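Local coordinates for protein xylulokinase (Brucella ovis, PDB 5VM1) that probably phosphorylates D-xylulose to D-xylulose 5-phosphate at the expense of ATP, as a sugar kinase of the FGGY family, at residues A[22-36]-A[62-75]. Residues are numbered along the deposited sequence; the frame is centred on the assembly and turned at random.
Sequences ALLIDEAQNPVGAAH and TAIEALRAAHPKEF
Val32 covers one face of the His71 ring with CG1, which lies 4.0 Å from the ring centroid and 26° off the normal, a CH-pi contact offset toward the rim. Glu74 OE1 sits in plane at the ring's edge, while Gly33 CA approaches obliquely. NE2 of His71 comes near the backbone O of Val32, but the angle is too poor for a hydrogen bond. Val32 reaches both partners with one branch: CG1 stands anti to the backbone N (chi1 163°), against the ring and beside Glu74 OE2.

Leu67 fills the middle of the interface by dividing its two methyls. CD1 lies against the backbone at Gly33 and Ala34, 4.1 Å from Ala35 CB, and CD2 packs 3.7 Å from Leu24 CB on the adjacent strand. Small residues let helix and sheet close in: Ala63 CB is 3.9 Å from Ala22 CB and 4.0 Å from Ala35 CB, and the axes of strand 31-36 and helix 62-70 approach to 6.9 Å.

A classic beta bulge in the antiparallel hairpin sets Val32 and Gly33 opposite Leu24, whose O takes the N-H of Val32 and, weakly, that of Gly33. Strand 31-38 forms one edge of the N-terminal domain's mixed sheet, and strand 19-26 pairs next with strand 9-15, whose Leu11 also touches Leu67. Helices 53-70 and 72-76 pack on one side of this margin; Leu23 points away from them and, like Ile25, touches helix 433-446.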
ATOM      1  N   ALA A  22     -16.290   5.521  -0.444  1.00 46.91           N
ATOM      2  CA  ALA A  22     -17.284   4.858   0.389  1.00 37.49           C
ATOM      3  C   ALA A  22     -17.929   3.757  -0.431  1.00 45.44           C
ATOM      4  O   ALA A  22     -18.471   4.022  -1.504  1.00 61.83           O
ATOM      5  CB  ALA A  22     -18.334   5.842   0.886  1.00 36.06           C
ATOM      6  N   LEU A  23     -17.914   2.538   0.085  1.00 44.94           N
ATOM      7  CA  LEU A  23     -18.384   1.391  -0.671  1.00 47.00           C
ATOM      8  C   LEU A  23     -19.378   0.626   0.177  1.00 52.81           C
ATOM      9  O   LEU A  23     -19.073   0.261   1.319  1.00 47.03           O
ATOM     10  CB  LEU A  23     -17.226   0.478  -1.067  1.00 34.70           C
ATOM     11  CG  LEU A  23     -17.588  -0.698  -1.961  1.00 41.96           C
ATOM     12  CD1 LEU A  23     -18.127  -0.211  -3.267  1.00 38.32           C
ATOM     13  CD2 LEU A  23     -16.374  -1.541  -2.183  1.00 49.44           C
ATOM     14  N   LEU A  24     -20.547   0.353  -0.393  1.00 49.75           N
ATOM     15  CA  LEU A  24     -21.607  -0.336   0.321  1.00 49.62           C
ATOM     16  C   LEU A  24     -21.862  -1.668  -0.354  1.00 53.62           C
ATOM     17  O   LEU A  24     -22.092  -1.719  -1.566  1.00 53.44           O
ATOM     18  CB  LEU A  24     -22.885   0.506   0.367  1.00 48.07           C
ATOM     19  CG  LEU A  24     -24.035  -0.067   1.188  1.00 52.94           C
ATOM     20  CD1 LEU A  24     -23.670  -0.202   2.659  1.00 49.47           C
ATOM     21  CD2 LEU A  24     -25.219   0.847   1.017  1.00 55.47           C
ATOM     22  N   ILE A  25     -21.848  -2.730   0.447  1.00 61.06           N
ATOM     23  CA  ILE A  25     -22.019  -4.090  -0.035  1.00 66.71           C
ATOM     24  C   ILE A  25     -23.049  -4.806   0.831  1.00 61.59           C
ATOM     25  O   ILE A  25     -23.287  -4.451   1.987  1.00 58.17           O
ATOM     26  CB  ILE A  25     -20.686  -4.880  -0.028  1.00 64.48           C
ATOM     27  CG1 ILE A  25     -20.198  -5.061   1.417  1.00 41.95           C
ATOM     28  CG2 ILE A  25     -19.633  -4.216  -0.949  1.00 61.42           C
ATOM     29  CD1 ILE A  25     -19.111  -6.067   1.558  1.00 40.95           C
ATOM     30  N   ASP A  26     -23.623  -5.860   0.269  1.00 56.50           N
ATOM     31  CA  ASP A  26     -24.647  -6.647   0.926  1.00 64.36           C
ATOM     32  C   ASP A  26     -23.999  -7.875   1.542  1.00 59.30           C
ATOM     33  O   ASP A  26     -22.772  -7.999   1.564  1.00 50.37           O
ATOM     34  CB  ASP A  26     -25.758  -7.014  -0.060  1.00 78.70           C
ATOM     35  CG  ASP A  26     -25.261  -7.834  -1.242  1.00 86.22           C
ATOM     36  OD1 ASP A  26     -24.625  -8.881  -1.012  1.00 87.98           O
ATOM     37  OD2 ASP A  26     -25.523  -7.448  -2.402  1.00 90.96           O
ATOM     38  N   GLU A  27     -24.830  -8.787   2.063  1.00 60.99           N
ATOM     39  CA  GLU A  27     -24.316  -9.978   2.735  1.00 63.88           C
ATOM     40  C   GLU A  27     -23.523 -10.888   1.796  1.00 67.03           C
ATOM     41  O   GLU A  27     -22.647 -11.627   2.264  1.00 65.47           O
ATOM     42  CB  GLU A  27     -25.473 -10.762   3.381  1.00 60.80           C
ATOM     43  N   ALA A  28     -23.754 -10.808   0.482  1.00 70.14           N
ATOM     44  CA  ALA A  28     -23.056 -11.654  -0.484  1.00 66.96           C
ATOM     45  C   ALA A  28     -21.888 -10.946  -1.162  1.00 62.92           C
ATOM     46  O   ALA A  28     -21.340 -11.473  -2.141  1.00 58.06           O
ATOM     47  CB  ALA A  28     -24.046 -12.149  -1.540  1.00 60.09           C
ATOM     48  N   GLN A  29     -21.478  -9.792  -0.620  1.00 57.03           N
ATOM     49  CA  GLN A  29     -20.321  -9.019  -1.060  1.00 51.99           C
ATOM     50  C   GLN A  29     -20.485  -8.513  -2.492  1.00 64.89           C
ATOM     51  O   GLN A  29     -19.513  -8.392  -3.246  1.00 72.24           O
ATOM     52  CB  GLN A  29     -19.025  -9.810  -0.882  1.00 47.65           C
ATOM     53  CG  GLN A  29     -18.916 -10.469   0.482  1.00 52.49           C
ATOM     54  CD  GLN A  29     -17.662 -11.311   0.623  1.00 60.20           C
ATOM     55  OE1 GLN A  29     -16.632 -11.006   0.017  1.00 56.71           O
ATOM     56  NE2 GLN A  29     -17.754 -12.409   1.382  1.00 65.73           N
ATOM     57  N   ASN A  30     -21.727  -8.218  -2.876  1.00 69.81           N
ATOM     58  CA  ASN A  30     -22.043  -7.544  -4.132  1.00 70.63           C
ATOM     59  C   ASN A  30     -22.091  -6.042  -3.894  1.00 67.87           C
ATOM     60  O   ASN A  30     -22.687  -5.594  -2.905  1.00 58.28           O
ATOM     61  CB  ASN A  30     -23.381  -8.015  -4.702  1.00 72.82           C
ATOM     62  CG  ASN A  30     -23.313  -9.421  -5.265  1.00 73.62           C
ATOM     63  OD1 ASN A  30     -22.294  -9.830  -5.832  1.00 79.51           O
ATOM     64  ND2 ASN A  30     -24.395 -10.176  -5.101  1.00 71.83           N
ATOM     65  N   PRO A  31     -21.467  -5.237  -4.744  1.00 72.71           N
ATOM     66  CA  PRO A  31     -21.508  -3.798  -4.506  1.00 70.13           C
ATOM     67  C   PRO A  31     -22.925  -3.304  -4.709  1.00 64.72           C
ATOM     68  O   PRO A  31     -23.646  -3.763  -5.597  1.00 70.00           O
ATOM     69  CB  PRO A  31     -20.534  -3.231  -5.550  1.00 75.37           C
ATOM     70  CG  PRO A  31     -20.494  -4.265  -6.638  1.00 73.62           C
ATOM     71  CD  PRO A  31     -20.693  -5.592  -5.949  1.00 74.40           C
ATOM     72  N   VAL A  32     -23.311  -2.348  -3.878  1.00 63.70           N
ATOM     73  CA  VAL A  32     -24.637  -1.763  -3.905  1.00 59.95           C
ATOM     74  C   VAL A  32     -24.572  -0.317  -4.360  1.00 63.61           C
ATOM     75  O   VAL A  32     -25.433   0.147  -5.107  1.00 65.25           O
ATOM     76  CB  VAL A  32     -25.299  -1.870  -2.505  1.00 58.41           C
ATOM     77  CG1 VAL A  32     -26.469  -0.928  -2.381  1.00 56.11           C
ATOM     78  CG2 VAL A  32     -25.714  -3.304  -2.166  1.00 54.70           C
ATOM     79  N   GLY A  33     -23.522   0.384  -3.952  1.00 65.19           N
ATOM     80  CA  GLY A  33     -23.277   1.742  -4.387  1.00 62.46           C
ATOM     81  C   GLY A  33     -21.940   2.191  -3.843  1.00 55.67           C
ATOM     82  O   GLY A  33     -21.379   1.576  -2.929  1.00 59.99           O
ATOM     83  N   ALA A  34     -21.447   3.284  -4.415  1.00 50.06           N
ATOM     84  CA  ALA A  34     -20.159   3.834  -4.026  1.00 46.51           C
ATOM     85  C   ALA A  34     -20.179   5.332  -4.254  1.00 48.80           C
ATOM     86  O   ALA A  34     -20.865   5.823  -5.148  1.00 46.86           O
ATOM     87  CB  ALA A  34     -19.013   3.215  -4.822  1.00 47.61           C
ATOM     88  N   ALA A  35     -19.411   6.059  -3.450  1.00 49.75           N
ATOM     89  CA  ALA A  35     -19.338   7.505  -3.605  1.00 56.58           C
ATOM     90  C   ALA A  35     -17.929   7.954  -3.257  1.00 65.36           C
ATOM     91  O   ALA A  35     -17.193   7.263  -2.550  1.00 58.85           O
ATOM     92  CB  ALA A  35     -20.375   8.240  -2.753  1.00 57.40           C
ATOM     93  N   HIS A  36     -17.567   9.131  -3.761  1.00 78.45           N
ATOM     94  CA  HIS A  36     -16.227   9.678  -3.620  1.00 74.50           C
ATOM     95  C   HIS A  36     -16.303  11.090  -3.055  1.00 75.74           C
ATOM     96  O   HIS A  36     -17.181  11.875  -3.429  1.00 88.95           O
ATOM     97  CB  HIS A  36     -15.505   9.703  -4.979  1.00 76.84           C
ATOM     98  CG  HIS A  36     -14.021   9.833  -4.872  1.00 77.50           C
ATOM     99  ND1 HIS A  36     -13.360  11.026  -5.078  1.00 78.80           N
ATOM    100  CD2 HIS A  36     -13.067   8.918  -4.577  1.00 74.40           C
ATOM    101  CE1 HIS A  36     -12.061  10.840  -4.913  1.00 75.15           C
ATOM    102  NE2 HIS A  36     -11.858   9.570  -4.606  1.00 73.63           N
ATOM    103  N   THR A  62     -19.166  13.903   2.770  1.00 55.73           N
ATOM    104  CA  THR A  62     -19.689  14.093   1.424  1.00 54.31           C
ATOM    105  C   THR A  62     -20.063  12.755   0.814  1.00 55.15           C
ATOM    106  O   THR A  62     -21.173  12.579   0.301  1.00 68.11           O
ATOM    107  CB  THR A  62     -18.644  14.820   0.564  1.00 56.78           C
ATOM    108  OG1 THR A  62     -18.624  16.216   0.896  1.00 62.42           O
ATOM    109  CG2 THR A  62     -18.905  14.646  -0.936  1.00 48.50           C
ATOM    110  N   ALA A  63     -19.159  11.780   0.906  1.00 47.58           N
ATOM    111  CA  ALA A  63     -19.414  10.480   0.296  1.00 52.59           C
ATOM    112  C   ALA A  63     -20.476   9.685   1.060  1.00 50.70           C
ATOM    113  O   ALA A  63     -21.275   8.974   0.445  1.00 54.47           O
ATOM    114  CB  ALA A  63     -18.106   9.691   0.184  1.00 48.20           C
ATOM    115  N   ILE A  64     -20.525   9.793   2.391  1.00 52.59           N
ATOM    116  CA  ILE A  64     -21.548   9.058   3.137  1.00 53.86           C
ATOM    117  C   ILE A  64     -22.939   9.564   2.794  1.00 57.65           C
ATOM    118  O   ILE A  64     -23.812   8.784   2.401  1.00 62.51           O
ATOM    119  CB  ILE A  64     -21.313   9.148   4.651  1.00 55.93           C
ATOM    120  CG1 ILE A  64     -20.142   8.271   5.081  1.00 55.26           C
ATOM    121  CG2 ILE A  64     -22.582   8.751   5.401  1.00 51.69           C
ATOM    122  CD1 ILE A  64     -19.823   8.430   6.546  1.00 48.87           C
ATOM    123  N   GLU A  65     -23.174  10.874   2.926  1.00 60.67           N
ATOM    124  CA  GLU A  65     -24.534  11.350   2.683  1.00 68.77           C
ATOM    125  C   GLU A  65     -24.908  11.165   1.221  1.00 67.65           C
ATOM    126  O   GLU A  65     -26.045  10.788   0.914  1.00 72.48           O
ATOM    127  CB  GLU A  65     -24.709  12.813   3.122  1.00 65.17           C
ATOM    128  N   ALA A  66     -23.943  11.342   0.312  1.00 61.28           N
ATOM    129  CA  ALA A  66     -24.208  11.082  -1.100  1.00 64.28           C
ATOM    130  C   ALA A  66     -24.606   9.629  -1.334  1.00 67.60           C
ATOM    131  O   ALA A  66     -25.463   9.333  -2.178  1.00 70.07           O
ATOM    132  CB  ALA A  66     -22.973  11.427  -1.929  1.00 60.52           C
ATOM    133  N   LEU A  67     -23.987   8.712  -0.593  1.00 65.88           N
ATOM    134  CA  LEU A  67     -24.373   7.308  -0.653  1.00 66.65           C
ATOM    135  C   LEU A  67     -25.722   7.078   0.024  1.00 72.10           C
ATOM    136  O   LEU A  67     -26.578   6.366  -0.513  1.00 75.77           O
ATOM    137  CB  LEU A  67     -23.280   6.454  -0.009  1.00 63.96           C
ATOM    138  CG  LEU A  67     -23.227   4.994  -0.433  1.00 62.41           C
ATOM    139  CD1 LEU A  67     -22.726   4.946  -1.834  1.00 62.49           C
ATOM    140  CD2 LEU A  67     -22.345   4.191   0.496  1.00 60.41           C
ATOM    141  N   ARG A  68     -25.923   7.660   1.217  1.00 72.19           N
ATOM    142  CA  ARG A  68     -27.194   7.499   1.924  1.00 71.71           C
ATOM    143  C   ARG A  68     -28.342   8.091   1.126  1.00 77.09           C
ATOM    144  O   ARG A  68     -29.449   7.551   1.144  1.00 83.90           O
ATOM    145  CB  ARG A  68     -27.137   8.127   3.318  1.00 65.42           C
ATOM    146  N   ALA A  69     -28.105   9.189   0.412  1.00 87.81           N
ATOM    147  CA  ALA A  69     -29.192   9.795  -0.342  1.00 87.68           C
ATOM    148  C   ALA A  69     -29.552   8.991  -1.588  1.00 81.82           C
ATOM    149  O   ALA A  69     -30.645   9.176  -2.123  1.00 88.79           O
ATOM    150  CB  ALA A  69     -28.838  11.239  -0.716  1.00 81.20           C
ATOM    151  N   ALA A  70     -28.677   8.103  -2.058  1.00 78.41           N
ATOM    152  CA  ALA A  70     -28.991   7.254  -3.204  1.00 83.98           C
ATOM    153  C   ALA A  70     -29.479   5.863  -2.809  1.00 87.30           C
ATOM    154  O   ALA A  70     -30.105   5.186  -3.632  1.00 87.55           O
ATOM    155  CB  ALA A  70     -27.779   7.119  -4.134  1.00 78.41           C
ATOM    156  N   HIS A  71     -29.166   5.405  -1.595  1.00 88.37           N
ATOM    157  CA  HIS A  71     -29.604   4.103  -1.082  1.00 91.61           C
ATOM    158  C   HIS A  71     -30.011   4.263   0.377  1.00 89.19           C
ATOM    159  O   HIS A  71     -29.351   3.743   1.283  1.00 86.94           O
ATOM    160  CB  HIS A  71     -28.490   3.057  -1.201  1.00 90.80           C
ATOM    161  CG  HIS A  71     -27.986   2.848  -2.591  1.00 94.23           C
ATOM    162  ND1 HIS A  71     -26.934   3.565  -3.119  1.00 92.83           N
ATOM    163  CD2 HIS A  71     -28.385   1.993  -3.562  1.00 97.65           C
ATOM    164  CE1 HIS A  71     -26.711   3.165  -4.358  1.00 94.64           C
ATOM    165  NE2 HIS A  71     -27.577   2.212  -4.651  1.00 96.33           N
ATOM    166  N   PRO A  72     -31.098   4.997   0.644  1.00 90.04           N
ATOM    167  CA  PRO A  72     -31.419   5.314   2.049  1.00 83.49           C
ATOM    168  C   PRO A  72     -31.819   4.100   2.877  1.00 88.68           C
ATOM    169  O   PRO A  72     -31.378   3.968   4.029  1.00 82.22           O
ATOM    170  CB  PRO A  72     -32.564   6.331   1.919  1.00 88.42           C
ATOM    171  CG  PRO A  72     -32.469   6.855   0.500  1.00 89.06           C
ATOM    172  CD  PRO A  72     -32.002   5.681  -0.295  1.00 89.32           C
ATOM    173  N   LYS A  73     -32.670   3.225   2.324  1.00 95.65           N
ATOM    174  CA  LYS A  73     -33.104   2.027   3.040  1.00 91.93           C
ATOM    175  C   LYS A  73     -31.960   1.030   3.198  1.00 90.43           C
ATOM    176  O   LYS A  73     -31.814   0.409   4.257  1.00 83.00           O
ATOM    177  CB  LYS A  73     -34.293   1.386   2.321  1.00 92.79           C
ATOM    178  N   GLU A  74     -31.126   0.873   2.164  1.00 93.14           N
ATOM    179  CA  GLU A  74     -29.980  -0.029   2.275  1.00 82.46           C
ATOM    180  C   GLU A  74     -28.926   0.529   3.216  1.00 76.63           C
ATOM    181  O   GLU A  74     -28.322  -0.225   3.988  1.00 76.11           O
ATOM    182  CB  GLU A  74     -29.382  -0.301   0.894  1.00 81.14           C
ATOM    183  CG  GLU A  74     -30.336  -1.021  -0.050  1.00 94.03           C
ATOM    184  CD  GLU A  74     -30.290  -0.515  -1.480  1.00101.12           C
ATOM    185  OE1 GLU A  74     -30.690   0.647  -1.721  1.00106.98           O
ATOM    186  OE2 GLU A  74     -29.870  -1.295  -2.365  1.00 99.58           O
ATOM    187  N   PHE A  75     -28.701   1.847   3.185  1.00 75.87           N
ATOM    188  CA  PHE A  75     -27.716   2.421   4.092  1.00 72.93           C
ATOM    189  C   PHE A  75     -28.150   2.226   5.532  1.00 75.91           C
ATOM    190  O   PHE A  75     -27.325   1.940   6.409  1.00 67.84           O
ATOM    191  CB  PHE A  75     -27.498   3.906   3.805  1.00 72.42           C
ATOM    192  CG  PHE A  75     -26.277   4.468   4.484  1.00 75.49           C
ATOM    193  CD1 PHE A  75     -26.341   4.928   5.793  1.00 78.84           C
ATOM    194  CD2 PHE A  75     -25.059   4.514   3.821  1.00 75.28           C
ATOM    195  CE1 PHE A  75     -25.214   5.431   6.427  1.00 73.21           C
ATOM    196  CE2 PHE A  75     -23.934   5.013   4.450  1.00 74.22           C
ATOM    197  CZ  PHE A  75     -24.014   5.471   5.758  1.00 72.46           C
TER